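Local structure of tyrocidine synthase 2 (6TA8) at residues 40-44 against 322-326; 55-61 against 158-164; 217-221 against 371-375; 417-423 against 435-439. The protein belongs to the nonribosomal peptide synthetases, large modular assembly-line proteins, and is represented here by a region of the condensation-domain family, built from two lobes. All coordinates share one frame; numbering follows the deposited sequence.

Overall arrangement
Interactions 1 and 2 are buried and interaction 4 partly so, whereas interaction 3 sits on the surface, its centre about 28 Å from the chain's. Interaction 2 zips two strands of the five-stranded sheet and interaction 4 the hairpin of the six-stranded sheet, so backbone hydrogen bonds dominate both. Interaction 1 joins helix 39-46, followed in the chain by strand 56-63 of the first sheet, to the edge strand of the second, and relies on aromatic and aliphatic packing. It touches both neighbours: Trp-322 and Phe-44 meet the Trp-55 to His-164 region, while Trp-43 and Gln-326 meet 417-423. Interaction 3 joins two loops by apolar contacts alone, about 10 Å from the nearest atoms of interaction 1.

Interaction 1 (40-44 against 322-326); sequences IQKWF and WFTSQ
Helix 39-46 packs its Ile-40 against Trp-322, in the loop entering strand 325-332, and so bridges the two lobes of the condensation-domain fold. It is a worked example of a seam held by shape, since the two segments share no hydrogen bond. Ile-40 sets CG1 over one face of the Trp-322 six-membered ring, 3.7 Å from the centroid and 22° off the ring normal, a CH-pi contact displaced toward the rim. That approach follows from a first torsion of -167°, which swings CG1 away from the backbone N of Ile-40, while CG2 drops beside the Trp-322 backbone, 3.3 Å from Trp-322 O. Two residues on, Thr-324 O lies 3.2 Å from Ile-40 CB, so carbonyl oxygens of the loop meet both CB and CG2.

The indole rim is met by the next turn of the helix. Phe-44 CB lies at the edge of the Trp-322 ring, near its plane, 3.8 Å from CZ3. The side chains of Trp-43 and Trp-322 cross at about a right angle, with Trp-322 CH2 at the edge of the Trp-43 ring. Beside this seam, Asp-168 of the HHxxxDG family motif bonds the backbone N of Phe-323. The Gln-326 side chain reaches across with its amide turned 78° from the Trp-43 ring plane, and Glu-303 holds NE2. Its other amide atom, Gln-326 OE1, stands over the centre of the Trp-43 ring, 3.8 Å above the plane.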
# COMPACT_ATOMS: atom_id res chain seq x y z
N ILE A 40 2.60 -11.15 4.12
CA ILE A 40 2.39 -9.78 4.56
C ILE A 40 1.43 -9.75 5.75
O ILE A 40 1.47 -8.82 6.57
CB ILE A 40 1.89 -8.91 3.40
CG1 ILE A 40 1.97 -7.42 3.76
CG2 ILE A 40 0.47 -9.29 2.99
CD1 ILE A 40 3.35 -6.97 4.18
N GLN A 41 0.56 -10.76 5.87
CA GLN A 41 -0.30 -10.86 7.04
C GLN A 41 0.48 -11.36 8.25
O GLN A 41 0.27 -10.89 9.37
CB GLN A 41 -1.48 -11.77 6.75
CG GLN A 41 -2.54 -11.14 5.86
CD GLN A 41 -3.61 -12.12 5.43
OE1 GLN A 41 -3.36 -13.33 5.36
NE2 GLN A 41 -4.80 -11.61 5.13
N LYS A 42 1.39 -12.32 8.04
CA LYS A 42 2.25 -12.78 9.13
C LYS A 42 3.16 -11.66 9.62
O LYS A 42 3.42 -11.54 10.82
CB LYS A 42 3.09 -13.97 8.67
CG LYS A 42 2.48 -15.33 8.98
CD LYS A 42 3.53 -16.43 8.85
CE LYS A 42 3.00 -17.77 9.34
NZ LYS A 42 1.98 -18.34 8.42
N TRP A 43 3.66 -10.83 8.69
CA TRP A 43 4.53 -9.72 9.07
C TRP A 43 3.79 -8.70 9.94
O TRP A 43 4.40 -8.07 10.80
CB TRP A 43 5.09 -9.05 7.82
CG TRP A 43 5.72 -7.72 8.05
CD1 TRP A 43 7.02 -7.47 8.39
CD2 TRP A 43 5.08 -6.44 7.96
NE1 TRP A 43 7.23 -6.12 8.51
CE2 TRP A 43 6.05 -5.46 8.26
CE3 TRP A 43 3.78 -6.02 7.66
CZ2 TRP A 43 5.77 -4.10 8.26
CZ3 TRP A 43 3.50 -4.67 7.67
CH2 TRP A 43 4.48 -3.72 7.97
N PHE A 44 2.48 -8.54 9.72
CA PHE A 44 1.71 -7.59 10.52
C PHE A 44 1.58 -8.05 11.96
O PHE A 44 1.71 -7.24 12.89
CB PHE A 44 0.34 -7.38 9.89
CG PHE A 44 -0.61 -6.58 10.74
CD1 PHE A 44 -0.54 -5.20 10.78
CD2 PHE A 44 -1.58 -7.21 11.50
CE1 PHE A 44 -1.41 -4.46 11.56
CE2 PHE A 44 -2.45 -6.48 12.29
CZ PHE A 44 -2.37 -5.10 12.32
N TRP A 322 -4.99 -8.18 0.71
CA TRP A 322 -3.69 -7.58 1.02
C TRP A 322 -2.62 -8.45 0.36
O TRP A 322 -2.12 -9.41 0.94
CB TRP A 322 -3.47 -7.47 2.53
CG TRP A 322 -2.38 -6.51 2.90
CD1 TRP A 322 -1.72 -5.65 2.06
CD2 TRP A 322 -1.80 -6.32 4.20
NE1 TRP A 322 -0.78 -4.94 2.76
CE2 TRP A 322 -0.81 -5.33 4.07
CE3 TRP A 322 -2.03 -6.89 5.45
CZ2 TRP A 322 -0.04 -4.90 5.16
CZ3 TRP A 322 -1.27 -6.46 6.53
CH2 TRP A 322 -0.29 -5.48 6.37
N PHE A 323 -2.26 -8.09 -0.87
CA PHE A 323 -1.30 -8.84 -1.67
C PHE A 323 0.09 -8.23 -1.64
O PHE A 323 0.96 -8.67 -2.40
CB PHE A 323 -1.79 -8.93 -3.12
CG PHE A 323 -2.96 -9.85 -3.32
CD1 PHE A 323 -4.22 -9.49 -2.88
CD2 PHE A 323 -2.80 -11.07 -3.96
CE1 PHE A 323 -5.30 -10.33 -3.07
CE2 PHE A 323 -3.87 -11.91 -4.15
CZ PHE A 323 -5.13 -11.54 -3.70
N THR A 324 0.33 -7.24 -0.78
CA THR A 324 1.58 -6.50 -0.79
C THR A 324 2.77 -7.43 -0.57
O THR A 324 2.78 -8.25 0.35
CB THR A 324 1.56 -5.42 0.29
OG1 THR A 324 0.65 -4.38 -0.09
CG2 THR A 324 2.94 -4.81 0.49
N SER A 325 3.78 -7.30 -1.44
CA SER A 325 5.02 -8.05 -1.34
C SER A 325 6.16 -7.09 -1.04
O SER A 325 6.33 -6.09 -1.75
CB SER A 325 5.30 -8.83 -2.63
OG SER A 325 5.77 -7.96 -3.65
N GLN A 326 6.92 -7.39 0.00
CA GLN A 326 8.06 -6.57 0.41
C GLN A 326 9.36 -7.32 0.15
O GLN A 326 9.45 -8.53 0.39
CB GLN A 326 7.96 -6.19 1.89
CG GLN A 326 6.83 -5.23 2.21
CD GLN A 326 6.68 -4.98 3.70
OE1 GLN A 326 7.00 -5.84 4.52
NE2 GLN A 326 6.19 -3.80 4.06

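Interaction 2 (55-61 against 158-164); sequences WNQAVML and LLVAIHH
Strands 56-61 and 158-163 run antiparallel at 168°, and seven backbone hydrogen bonds zip them together, from Leu-61 N to Leu-158 O (2.7 Å) to His-164 N to Trp-55 O (3.2 Å). They are inner strands of the five-stranded sheet. Ala-58 and Met-60 meet Ala-161 and Leu-159 on the face under helix 122-134, where Met-60 SD comes 3.8 Å from Leu-159 CB. Val-59 and Leu-61 share the other face with Val-160 and Leu-158, against helix 169-187.

At the strand end His-163 and His-164 open the HHxxxDG motif of the family. Gln-57 lays its extended chain over one face of the His-164 ring, with CG 4.0 Å from the centroid and the amide stacked at 28° to the ring. Trp-55 lies near parallel to the same imidazole but slid aside, its CZ3 3.5 Å from CD2 of His-164, and Trp-322 also stacks on this ring. His-163 is turned so that Trp-55 O sits 3.9 Å above its centre.

Backbone groups grip both His-163 nitrogens, at Arg-52 O and Leu-165 N, and Val-167 O holds His-164 ND1; with the stacking, these bonds would restrain the rotation of both rings.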
# COMPACT_ATOMS: atom_id res chain seq x y z
N TRP A 55 -5.32 0.24 12.20
CA TRP A 55 -4.23 0.13 11.24
C TRP A 55 -4.83 -0.05 9.85
O TRP A 55 -4.70 -1.12 9.25
CB TRP A 55 -3.30 -1.03 11.59
CG TRP A 55 -1.87 -0.83 11.22
CD1 TRP A 55 -0.93 -0.12 11.93
CD2 TRP A 55 -1.19 -1.34 10.07
NE1 TRP A 55 0.28 -0.16 11.28
CE2 TRP A 55 0.15 -0.90 10.14
CE3 TRP A 55 -1.59 -2.13 8.98
CZ2 TRP A 55 1.09 -1.23 9.16
CZ3 TRP A 55 -0.65 -2.44 8.02
CH2 TRP A 55 0.67 -1.99 8.11
N ASN A 56 -5.48 0.98 9.33
CA ASN A 56 -6.40 0.86 8.21
C ASN A 56 -5.90 1.66 7.00
O ASN A 56 -4.86 2.32 7.04
CB ASN A 56 -7.80 1.32 8.60
CG ASN A 56 -8.16 0.99 10.03
OD1 ASN A 56 -7.77 -0.06 10.55
ND2 ASN A 56 -8.91 1.87 10.68
N GLN A 57 -6.67 1.56 5.92
CA GLN A 57 -6.59 2.44 4.77
C GLN A 57 -7.99 2.96 4.50
O GLN A 57 -8.97 2.22 4.65
CB GLN A 57 -6.04 1.72 3.53
CG GLN A 57 -4.53 1.53 3.54
CD GLN A 57 -4.02 0.86 2.28
OE1 GLN A 57 -4.78 0.22 1.55
NE2 GLN A 57 -2.73 1.01 2.01
N ALA A 58 -8.10 4.23 4.12
CA ALA A 58 -9.41 4.84 3.96
C ALA A 58 -9.38 5.88 2.85
O ALA A 58 -8.33 6.45 2.54
CB ALA A 58 -9.88 5.49 5.27
N VAL A 59 -10.55 6.10 2.24
CA VAL A 59 -10.74 7.14 1.24
C VAL A 59 -12.00 7.91 1.59
O VAL A 59 -12.95 7.37 2.17
CB VAL A 59 -10.83 6.56 -0.20
CG1 VAL A 59 -9.56 5.80 -0.55
CG2 VAL A 59 -12.06 5.68 -0.36
N MET A 60 -12.01 9.20 1.25
CA MET A 60 -13.14 10.08 1.48
C MET A 60 -13.68 10.53 0.14
O MET A 60 -12.98 11.22 -0.61
CB MET A 60 -12.74 11.28 2.35
CG MET A 60 -13.87 12.25 2.64
SD MET A 60 -14.97 11.70 3.96
CE MET A 60 -13.91 11.87 5.39
N LEU A 61 -14.91 10.14 -0.17
CA LEU A 61 -15.55 10.48 -1.44
C LEU A 61 -16.50 11.66 -1.25
O LEU A 61 -16.86 12.04 -0.13
CB LEU A 61 -16.30 9.27 -2.00
CG LEU A 61 -15.48 7.98 -2.09
CD1 LEU A 61 -16.34 6.84 -2.62
CD2 LEU A 61 -14.25 8.18 -2.96
N LEU A 158 -18.53 10.87 1.89
CA LEU A 158 -18.64 9.44 2.18
C LEU A 158 -17.26 8.91 2.54
O LEU A 158 -16.36 8.89 1.70
CB LEU A 158 -19.23 8.68 0.99
CG LEU A 158 -19.60 7.22 1.27
CD1 LEU A 158 -20.73 7.13 2.27
CD2 LEU A 158 -19.96 6.50 -0.03
N LEU A 159 -17.11 8.47 3.79
CA LEU A 159 -15.86 7.89 4.28
C LEU A 159 -15.97 6.37 4.25
O LEU A 159 -16.97 5.81 4.69
CB LEU A 159 -15.56 8.37 5.69
CG LEU A 159 -14.38 7.71 6.41
CD1 LEU A 159 -13.07 8.01 5.70
CD2 LEU A 159 -14.32 8.16 7.86
N VAL A 160 -14.93 5.72 3.72
CA VAL A 160 -14.88 4.26 3.62
C VAL A 160 -13.54 3.83 4.22
O VAL A 160 -12.50 3.95 3.56
CB VAL A 160 -15.03 3.77 2.18
CG1 VAL A 160 -14.95 2.25 2.14
CG2 VAL A 160 -16.34 4.26 1.58
N ALA A 161 -13.57 3.33 5.45
CA ALA A 161 -12.37 2.89 6.15
C ALA A 161 -12.39 1.38 6.29
O ALA A 161 -13.37 0.81 6.77
CB ALA A 161 -12.27 3.55 7.53
N ILE A 162 -11.30 0.74 5.87
CA ILE A 162 -11.17 -0.72 5.91
C ILE A 162 -9.82 -1.06 6.52
O ILE A 162 -8.80 -0.45 6.18
CB ILE A 162 -11.31 -1.35 4.51
CG1 ILE A 162 -12.57 -0.84 3.81
CG2 ILE A 162 -11.33 -2.86 4.60
CD1 ILE A 162 -12.74 -1.37 2.41
N HIS A 163 -9.81 -2.05 7.41
CA HIS A 163 -8.57 -2.52 8.00
C HIS A 163 -7.62 -3.02 6.91
O HIS A 163 -8.04 -3.69 5.96
CB HIS A 163 -8.84 -3.63 9.01
CG HIS A 163 -7.73 -3.85 9.98
ND1 HIS A 163 -6.65 -4.67 9.71
CD2 HIS A 163 -7.52 -3.36 11.23
CE1 HIS A 163 -5.83 -4.67 10.74
NE2 HIS A 163 -6.33 -3.89 11.68
N HIS A 164 -6.34 -2.70 7.06
CA HIS A 164 -5.34 -2.99 6.03
C HIS A 164 -5.13 -4.49 5.81
O HIS A 164 -4.45 -4.86 4.85
CB HIS A 164 -4.01 -2.34 6.40
CG HIS A 164 -3.13 -2.05 5.22
ND1 HIS A 164 -3.33 -2.62 3.98
CD2 HIS A 164 -2.05 -1.25 5.09
CE1 HIS A 164 -2.41 -2.19 3.14
NE2 HIS A 164 -1.62 -1.35 3.79

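Interaction 3 (217-221 against 371-375)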
# COMPACT_ATOMS: atom_id res chain seq x y z
N LEU A 217 10.61 -21.74 -6.84
CA LEU A 217 11.03 -20.76 -5.84
C LEU A 217 12.42 -21.09 -5.29
O LEU A 217 13.18 -20.18 -4.95
CB LEU A 217 10.01 -20.70 -4.71
CG LEU A 217 10.29 -19.75 -3.55
CD1 LEU A 217 10.48 -18.33 -4.05
CD2 LEU A 217 9.17 -19.81 -2.52
N LEU A 218 12.75 -22.38 -5.20
CA LEU A 218 14.07 -22.78 -4.71
C LEU A 218 15.20 -22.32 -5.62
O LEU A 218 16.35 -22.24 -5.17
CB LEU A 218 14.12 -24.30 -4.53
CG LEU A 218 13.54 -24.84 -3.23
CD1 LEU A 218 13.15 -26.30 -3.37
CD2 LEU A 218 14.55 -24.66 -2.11
N ARG A 219 14.89 -22.01 -6.88
CA ARG A 219 15.89 -21.51 -7.81
C ARG A 219 16.26 -20.05 -7.56
O ARG A 219 17.19 -19.54 -8.20
CB ARG A 219 15.40 -21.67 -9.25
CG ARG A 219 15.07 -23.11 -9.62
CD ARG A 219 14.82 -23.26 -11.12
NE ARG A 219 13.41 -23.47 -11.42
CZ ARG A 219 12.70 -22.71 -12.24
NH1 ARG A 219 13.27 -21.67 -12.84
NH2 ARG A 219 11.42 -22.98 -12.47
N GLU A 220 15.56 -19.38 -6.64
CA GLU A 220 15.85 -17.99 -6.30
C GLU A 220 16.83 -17.85 -5.14
O GLU A 220 17.35 -16.75 -4.93
CB GLU A 220 14.55 -17.26 -5.93
CG GLU A 220 13.59 -17.01 -7.08
CD GLU A 220 12.39 -16.20 -6.65
OE1 GLU A 220 11.25 -16.60 -6.97
OE2 GLU A 220 12.58 -15.16 -5.98
N VAL A 221 17.08 -18.92 -4.39
CA VAL A 221 17.86 -18.82 -3.16
C VAL A 221 19.27 -18.30 -3.46
O VAL A 221 19.82 -17.51 -2.68
CB VAL A 221 17.90 -20.17 -2.43
CG1 VAL A 221 18.65 -20.05 -1.12
CG2 VAL A 221 16.49 -20.69 -2.20
N LEU A 371 16.84 -24.32 3.31
CA LEU A 371 17.34 -24.10 1.96
C LEU A 371 18.82 -24.45 1.87
O LEU A 371 19.60 -24.10 2.76
CB LEU A 371 17.09 -22.65 1.53
CG LEU A 371 15.63 -22.18 1.45
CD1 LEU A 371 14.72 -23.30 0.97
CD2 LEU A 371 15.14 -21.60 2.77
N GLN A 372 19.19 -25.14 0.80
CA GLN A 372 20.56 -25.64 0.66
C GLN A 372 21.62 -24.56 0.79
O GLN A 372 22.64 -24.81 1.46
CB GLN A 372 20.70 -26.41 -0.66
CG GLN A 372 19.69 -27.54 -0.83
CD GLN A 372 18.94 -27.46 -2.14
OE1 GLN A 372 19.48 -27.02 -3.16
NE2 GLN A 372 17.68 -27.89 -2.13
N PRO A 373 21.49 -23.38 0.19
CA PRO A 373 22.33 -22.25 0.60
C PRO A 373 21.75 -21.58 1.83
O PRO A 373 20.58 -21.16 1.83
CB PRO A 373 22.29 -21.31 -0.62
CG PRO A 373 21.65 -22.10 -1.72
CD PRO A 373 20.74 -23.05 -1.03
N PRO A 374 22.52 -21.47 2.92
CA PRO A 374 21.98 -20.92 4.16
C PRO A 374 21.53 -19.47 4.03
O PRO A 374 22.32 -18.54 4.21
CB PRO A 374 23.15 -21.05 5.15
CG PRO A 374 24.03 -22.11 4.57
CD PRO A 374 23.91 -21.95 3.08
N LEU A 375 20.25 -19.27 3.71
CA LEU A 375 19.68 -17.93 3.65
C LEU A 375 19.31 -17.49 5.06
O LEU A 375 18.54 -18.18 5.75
CB LEU A 375 18.45 -17.91 2.74
CG LEU A 375 18.21 -16.65 1.91
CD1 LEU A 375 17.03 -16.84 0.97
CD2 LEU A 375 18.00 -15.44 2.80
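A backbone bond from Glu-220 N to Leu-217 O, 3.0 Å, closes the turn that presents Leu-218 and Val-221 to Leu-371 and Pro-373. A longer, weak bond from Val-221 N to Leu-218 O follows it. Across the contact everything is apolar. Val-221 carries most of it: CG1 stands anti to the backbone N (chi1 -177°) and meets the Pro-373 ring obliquely, with CD and CG of the proline each 3.7 Å away and CB only slightly farther. The methyl therefore rests against a run of ring carbons rather than a single atom. From another direction Leu-375 brings its CD1 to 4.2 Å from the same Val-221 CG1. The second valine branch, CG2, turns to Leu-371 and lies 4.0 Å from its CG.

These are two loops of the condensation-domain fold, one joining helix 201-212 to helix 221-229 and the other running from helix 359-365 toward strand 383-390. Val-221 is the first residue of helix 221-229, and Leu-375 also leans on Trp-224 and Glu-228 of that helix. Trp-224 in turn bonds Glu-220 OE2 through its indole NE1, while Leu-217 packs on Ile-362 and Leu-363 of helix 359-365.

Leu-218 sends CD2 obliquely at Leu-371 CD1. Their 3.4 Å separation is short for two methyl carbons, and the Leu-371 chi2 of -35° is unusual for leucine, so the exact placing of this pair is doubtful. Gln-372 is exposed, with its NE2 no nearer than 4.5 Å to Leu-218 CD2.

Interaction 4 (417-423 against 435-439); sequences RVFLLDI and SVGYS
Asp-422 and Gly-437 form the tight part of this beta hairpin, a hydrogen-bonded antiparallel pair. Gly-437 N reaches Asp-422 O at 2.6 Å, and Asp-422 N returns a nearly straight bond to Gly-437 O at 3.0 Å. On the face that carries them, buried Ile-423 and Val-436 run alongside one another, with Ile-423 CG1 4.1 Å from Val-436 CG1. Leu-421 comes in obliquely, its CD2 3.8 Å from Tyr-438 CB. The tyrosine ring itself leads away, because its CG is wedged between the backbone N and the carbonyl carbon (chi1 67°).

Toward Arg-417 the pairing gives way to a looser, partly exposed side, a useful case of water standing in where a strand ladder opens. One water accepts the N-H of Ser-439 (2.6 Å from its N) and donates to Leu-420 O at 3.1 Å, taking the place of a direct backbone bond. Leu-420 O also accepts a weak bond from Arg-417 NH2. The arginine bends at chi3 (48°) to lay its guanidinium flat over the backbone joining Tyr-438 and Ser-439, one face of it toward Ser-439 N. The Ser-439 CB lies 3.8 Å from Arg-417 NE, while Thr-250 takes the NH1 end through its hydroxyl.

In the six-stranded sheet, strand 421-428 pairs on its other side with strand 383-390, and strand 431-439 with strand 250-256, where Ser-254 bonds the Ser-435 hydroxyl. Helix 445-466 covers Leu-421 and Tyr-438 through Ile-448.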
# COMPACT_ATOMS: atom_id res chain seq x y z
N ARG A 417 6.30 2.66 14.93
CA ARG A 417 6.81 2.82 13.58
C ARG A 417 7.77 1.68 13.25
O ARG A 417 8.56 1.25 14.10
CB ARG A 417 7.52 4.16 13.43
CG ARG A 417 6.59 5.36 13.41
CD ARG A 417 7.37 6.66 13.31
NE ARG A 417 8.38 6.62 12.26
CZ ARG A 417 8.14 6.92 10.98
NH1 ARG A 417 6.92 7.29 10.60
NH2 ARG A 417 9.11 6.85 10.09
N VAL A 418 7.70 1.19 12.02
CA VAL A 418 8.53 0.08 11.58
C VAL A 418 9.73 0.57 10.78
O VAL A 418 10.84 0.07 10.96
CB VAL A 418 7.69 -0.92 10.76
CG1 VAL A 418 8.56 -2.03 10.21
CG2 VAL A 418 6.57 -1.49 11.62
N PHE A 419 9.53 1.55 9.91
CA PHE A 419 10.58 2.06 9.04
C PHE A 419 10.99 3.46 9.47
O PHE A 419 10.16 4.26 9.92
CB PHE A 419 10.13 2.08 7.58
CG PHE A 419 9.89 0.71 7.02
CD1 PHE A 419 10.95 -0.10 6.66
CD2 PHE A 419 8.60 0.22 6.85
CE1 PHE A 419 10.74 -1.37 6.15
CE2 PHE A 419 8.38 -1.04 6.34
CZ PHE A 419 9.45 -1.84 5.98
N LEU A 420 12.29 3.76 9.33
CA LEU A 420 12.79 5.08 9.69
C LEU A 420 12.24 6.16 8.76
O LEU A 420 12.04 7.30 9.19
CB LEU A 420 14.32 5.07 9.66
CG LEU A 420 15.04 6.29 10.22
CD1 LEU A 420 16.03 5.86 11.29
CD2 LEU A 420 15.75 7.04 9.10
N LEU A 421 12.00 5.82 7.49
CA LEU A 421 11.46 6.75 6.52
C LEU A 421 10.51 6.00 5.60
O LEU A 421 10.89 4.98 5.02
CB LEU A 421 12.57 7.42 5.70
CG LEU A 421 13.51 8.38 6.41
CD1 LEU A 421 14.62 8.83 5.47
CD2 LEU A 421 12.76 9.58 6.96
N ASP A 422 9.29 6.51 5.46
CA ASP A 422 8.31 5.97 4.53
C ASP A 422 8.15 6.95 3.37
O ASP A 422 7.68 8.08 3.58
CB ASP A 422 6.97 5.71 5.21
CG ASP A 422 5.88 5.31 4.23
OD1 ASP A 422 4.69 5.41 4.58
OD2 ASP A 422 6.23 4.89 3.10
N ILE A 423 8.52 6.52 2.18
CA ILE A 423 8.48 7.36 0.99
C ILE A 423 7.44 6.78 0.04
O ILE A 423 7.60 5.67 -0.47
CB ILE A 423 9.85 7.45 0.31
CG1 ILE A 423 10.89 8.03 1.28
CG2 ILE A 423 9.77 8.31 -0.95
CD1 ILE A 423 12.28 8.13 0.71
N SER A 435 5.68 11.92 -0.95
CA SER A 435 5.48 12.18 0.47
C SER A 435 6.46 11.35 1.28
O SER A 435 6.61 10.15 1.02
CB SER A 435 4.04 11.88 0.90
OG SER A 435 3.11 12.61 0.11
N VAL A 436 7.12 11.97 2.25
CA VAL A 436 8.10 11.31 3.10
C VAL A 436 7.59 11.36 4.53
O VAL A 436 7.38 12.45 5.09
CB VAL A 436 9.49 11.97 2.99
CG1 VAL A 436 10.51 11.19 3.80
CG2 VAL A 436 9.91 12.07 1.53
N GLY A 437 7.40 10.19 5.13
CA GLY A 437 6.94 10.08 6.50
C GLY A 437 8.11 9.85 7.44
O GLY A 437 8.96 8.99 7.20
N TYR A 438 8.15 10.64 8.52
CA TYR A 438 9.23 10.57 9.49
C TYR A 438 8.66 10.83 10.88
O TYR A 438 7.51 11.25 11.04
CB TYR A 438 10.34 11.58 9.17
CG TYR A 438 9.92 13.02 9.32
CD1 TYR A 438 9.23 13.68 8.31
CD2 TYR A 438 10.20 13.74 10.48
CE1 TYR A 438 8.83 14.99 8.44
CE2 TYR A 438 9.81 15.06 10.62
CZ TYR A 438 9.13 15.68 9.60
OH TYR A 438 8.74 16.99 9.74
N SER A 439 9.49 10.59 11.89
CA SER A 439 9.15 10.88 13.28
C SER A 439 9.88 12.15 13.71
O SER A 439 11.08 12.29 13.46
CB SER A 439 9.52 9.72 14.20
OG SER A 439 9.27 10.05 15.56
O HOH W 1 11.56 9.00 11.78